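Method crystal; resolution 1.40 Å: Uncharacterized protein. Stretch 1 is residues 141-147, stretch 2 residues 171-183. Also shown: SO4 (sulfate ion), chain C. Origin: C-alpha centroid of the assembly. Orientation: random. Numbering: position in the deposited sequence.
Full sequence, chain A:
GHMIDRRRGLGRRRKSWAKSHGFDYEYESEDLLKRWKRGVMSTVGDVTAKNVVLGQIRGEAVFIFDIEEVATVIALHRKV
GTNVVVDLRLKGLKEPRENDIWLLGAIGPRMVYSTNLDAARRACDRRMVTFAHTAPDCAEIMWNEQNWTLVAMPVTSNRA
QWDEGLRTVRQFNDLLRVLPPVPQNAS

Stretch 1 141-147: IMWNEQN
Stretch 2 (171-183) QFNDLLRVLPPVP

The contact between residues 141-147 and 171-183 is a small van der Waals contact, centred on Met142 and Phe172, with no hydrogen bond across it and 300 Å² buried in all. It illustrates how one aromatic ring can anchor such a junction. Extended backbone runs through Met142 (phi/psi -126/138), Trp143 (-160/164) and Asn144 (-120/158); Phe172 is helical (-63/-43), Leu179 (-66/145) and Val182 (-66/128) extended. The register sets CA of Met142 7.8 Å from CA of Phe172, and CA of Gln146 8.3 Å from CA of Val182.

Phe172 (chi1 t, chi2 55°) points toward the strand and lays one ring face under Met142, whose CB lies 3.6 Å from Phe172 CE2. With chi1 m and chi2 t, Met142 also brings SD over that face, 4.6 Å from the Phe172 ring centroid; flexible and polarizable, methionine suits an aromatic surface.

The CA-to-CB bond of Trp143 points away, but Trp143 N lies 3.5 Å from Phe172 CE2. Asn144 (chi1 p) points toward stretch 2, OD1 lying 3.5 Å from Leu176 CD1 and 3.7 Å from Leu179 CD1. This buried amide is affordable because Asn144 ND2 donates to Glu145 O (3.1 Å) and OD1 is satisfied elsewhere in the structure. At the exposed margin, the extended side chain of Gln146 (-59/-48; chi1 t, chi2 t) places NE2 3.8 Å from Val182 CG2.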

# COMPACT_ATOMS: atom_id res chain seq x y z
N ILE A 141 1.83 -5.96 -3.47
CA ILE A 141 2.67 -4.81 -3.80
C ILE A 141 2.50 -3.84 -2.64
O ILE A 141 1.37 -3.48 -2.28
CB ILE A 141 2.26 -4.15 -5.13
CG1 ILE A 141 2.34 -5.11 -6.33
CG2 ILE A 141 3.15 -2.94 -5.40
CD1 ILE A 141 1.75 -4.51 -7.60
N MET A 142 3.61 -3.42 -2.03
CA MET A 142 3.62 -2.41 -0.98
C MET A 142 4.58 -1.33 -1.42
O MET A 142 5.69 -1.63 -1.89
CB MET A 142 4.13 -2.99 0.36
CG MET A 142 3.37 -4.23 0.78
SD MET A 142 3.90 -4.75 2.41
CE MET A 142 4.56 -6.33 2.00
N TRP A 143 4.21 -0.05 -1.22
CA TRP A 143 5.09 1.01 -1.68
C TRP A 143 4.74 2.27 -0.94
O TRP A 143 3.67 2.37 -0.34
CB TRP A 143 5.03 1.23 -3.20
CG TRP A 143 3.77 1.96 -3.70
CD1 TRP A 143 3.72 3.27 -4.09
CD2 TRP A 143 2.43 1.42 -3.88
NE1 TRP A 143 2.43 3.58 -4.52
CE2 TRP A 143 1.63 2.48 -4.39
CE3 TRP A 143 1.84 0.15 -3.69
CZ2 TRP A 143 0.28 2.31 -4.71
CZ3 TRP A 143 0.51 -0.00 -3.97
CH2 TRP A 143 -0.26 1.06 -4.50
N ASN A 144 5.63 3.24 -0.99
CA ASN A 144 5.28 4.56 -0.50
C ASN A 144 5.41 5.61 -1.59
O ASN A 144 6.10 5.45 -2.60
CB ASN A 144 6.11 4.98 0.68
CG ASN A 144 7.53 5.34 0.25
OD1 ASN A 144 8.36 4.45 -0.10
ND2 ASN A 144 7.83 6.65 0.26
N GLU A 145 4.67 6.70 -1.36
CA GLU A 145 4.81 7.94 -2.11
C GLU A 145 5.15 9.01 -1.08
O GLU A 145 5.52 8.70 0.05
CB GLU A 145 3.56 8.21 -2.96
CG GLU A 145 3.35 7.04 -3.93
CD GLU A 145 2.27 7.19 -4.95
OE1 GLU A 145 1.93 8.32 -5.31
OE2 GLU A 145 1.78 6.15 -5.44
N GLN A 146 5.05 10.29 -1.47
CA GLN A 146 5.61 11.29 -0.58
C GLN A 146 4.98 11.27 0.81
O GLN A 146 5.69 11.31 1.83
CB GLN A 146 5.47 12.68 -1.20
CG GLN A 146 6.15 13.74 -0.33
CD GLN A 146 6.22 15.09 -0.98
OE1 GLN A 146 6.44 15.19 -2.18
NE2 GLN A 146 6.05 16.14 -0.19
N ASN A 147 3.65 11.24 0.88
CA ASN A 147 2.94 11.34 2.14
C ASN A 147 2.06 10.14 2.47
O ASN A 147 1.20 10.24 3.36
CB ASN A 147 2.07 12.60 2.05
CG ASN A 147 2.90 13.85 1.96
OD1 ASN A 147 3.66 14.11 2.87
ND2 ASN A 147 2.76 14.61 0.86
N GLN A 171 2.90 -1.76 9.61
CA GLN A 171 4.25 -2.26 9.83
C GLN A 171 5.20 -1.76 8.75
O GLN A 171 6.35 -1.40 9.05
CB GLN A 171 4.18 -3.80 9.83
CG GLN A 171 3.54 -4.38 11.10
CD GLN A 171 3.09 -5.85 10.94
OE1 GLN A 171 2.88 -6.32 9.82
NE2 GLN A 171 2.87 -6.54 12.06
N PHE A 172 4.78 -1.80 7.49
CA PHE A 172 5.64 -1.30 6.42
C PHE A 172 5.90 0.19 6.58
O PHE A 172 7.04 0.66 6.41
CB PHE A 172 5.00 -1.64 5.07
CG PHE A 172 5.89 -1.36 3.88
CD1 PHE A 172 7.16 -1.91 3.78
CD2 PHE A 172 5.42 -0.61 2.82
CE1 PHE A 172 7.95 -1.69 2.65
CE2 PHE A 172 6.19 -0.34 1.70
CZ PHE A 172 7.45 -0.89 1.60
N ASN A 173 4.88 0.96 6.92
CA ASN A 173 5.07 2.38 7.16
C ASN A 173 6.08 2.63 8.27
O ASN A 173 6.95 3.51 8.15
CB ASN A 173 3.70 2.97 7.52
CG ASN A 173 3.77 4.45 7.69
OD1 ASN A 173 4.09 5.18 6.75
ND2 ASN A 173 3.49 4.91 8.89
N ASP A 174 6.00 1.86 9.36
CA ASP A 174 6.97 2.01 10.45
C ASP A 174 8.39 1.77 9.95
O ASP A 174 9.32 2.51 10.30
CB ASP A 174 6.65 1.03 11.60
CG ASP A 174 5.48 1.49 12.47
OD1 ASP A 174 5.05 2.65 12.32
OD2 ASP A 174 4.99 0.68 13.30
N LEU A 175 8.58 0.78 9.09
CA LEU A 175 9.91 0.45 8.61
C LEU A 175 10.45 1.54 7.69
O LEU A 175 11.67 1.72 7.61
CB LEU A 175 9.88 -0.90 7.89
CG LEU A 175 9.61 -2.14 8.75
CD1 LEU A 175 9.12 -3.31 7.87
CD2 LEU A 175 10.91 -2.55 9.45
N LEU A 176 9.57 2.29 7.02
CA LEU A 176 9.98 3.36 6.11
C LEU A 176 10.09 4.71 6.81
O LEU A 176 10.39 5.72 6.14
CB LEU A 176 8.98 3.49 4.93
CG LEU A 176 8.91 2.23 4.02
CD1 LEU A 176 8.04 2.66 2.84
CD2 LEU A 176 10.33 1.80 3.57
N ARG A 177 9.90 4.75 8.13
CA ARG A 177 10.07 6.02 8.85
C ARG A 177 11.48 6.59 8.70
O ARG A 177 11.65 7.82 8.82
CB ARG A 177 9.73 5.88 10.33
CG ARG A 177 8.25 5.91 10.67
CD ARG A 177 8.01 5.55 12.14
NE ARG A 177 9.06 6.10 12.99
CZ ARG A 177 9.51 5.52 14.09
NH1 ARG A 177 8.99 4.36 14.49
NH2 ARG A 177 10.48 6.08 14.81
N VAL A 178 12.47 5.73 8.41
CA VAL A 178 13.88 6.11 8.23
C VAL A 178 14.16 6.80 6.89
O VAL A 178 15.25 7.35 6.71
CB VAL A 178 14.84 4.92 8.47
CG1 VAL A 178 14.58 4.33 9.86
CG2 VAL A 178 14.68 3.89 7.38
N LEU A 179 13.20 6.83 5.96
CA LEU A 179 13.45 7.48 4.68
C LEU A 179 13.64 8.99 4.90
O LEU A 179 12.99 9.58 5.77
CB LEU A 179 12.29 7.24 3.72
CG LEU A 179 12.15 5.77 3.27
CD1 LEU A 179 10.96 5.65 2.30
CD2 LEU A 179 13.55 5.23 2.73
N PRO A 180 14.52 9.63 4.12
CA PRO A 180 14.92 11.00 4.46
C PRO A 180 13.79 11.98 4.21
O PRO A 180 12.95 11.78 3.33
CB PRO A 180 16.12 11.26 3.52
CG PRO A 180 15.94 10.27 2.38
CD PRO A 180 15.21 9.09 2.93
N PRO A 181 13.74 13.07 4.96
CA PRO A 181 12.69 14.09 4.75
C PRO A 181 12.86 14.80 3.42
O PRO A 181 13.93 14.78 2.80
CB PRO A 181 12.90 15.06 5.92
CG PRO A 181 13.89 14.39 6.86
CD PRO A 181 14.69 13.42 6.03
N VAL A 182 11.78 15.42 2.96
CA VAL A 182 11.86 16.21 1.73
C VAL A 182 12.77 17.41 1.97
O VAL A 182 12.57 18.14 2.95
CB VAL A 182 10.47 16.67 1.33
CG1 VAL A 182 10.52 17.52 0.07
CG2 VAL A 182 9.60 15.45 1.11
N PRO A 183 13.77 17.65 1.12
CA PRO A 183 14.64 18.82 1.33
C PRO A 183 13.87 20.13 1.24
O PRO A 183 12.90 20.27 0.49
CB PRO A 183 15.66 18.71 0.19
CG PRO A 183 14.97 17.90 -0.86
CD PRO A 183 14.11 16.92 -0.11
S SO4 C . -0.60 14.52 -0.83
O1 SO4 C . 0.79 14.06 -0.98
O2 SO4 C . -0.60 15.98 -0.68
O3 SO4 C . -1.38 14.16 -2.02
O4 SO4 C . -1.25 14.04 0.33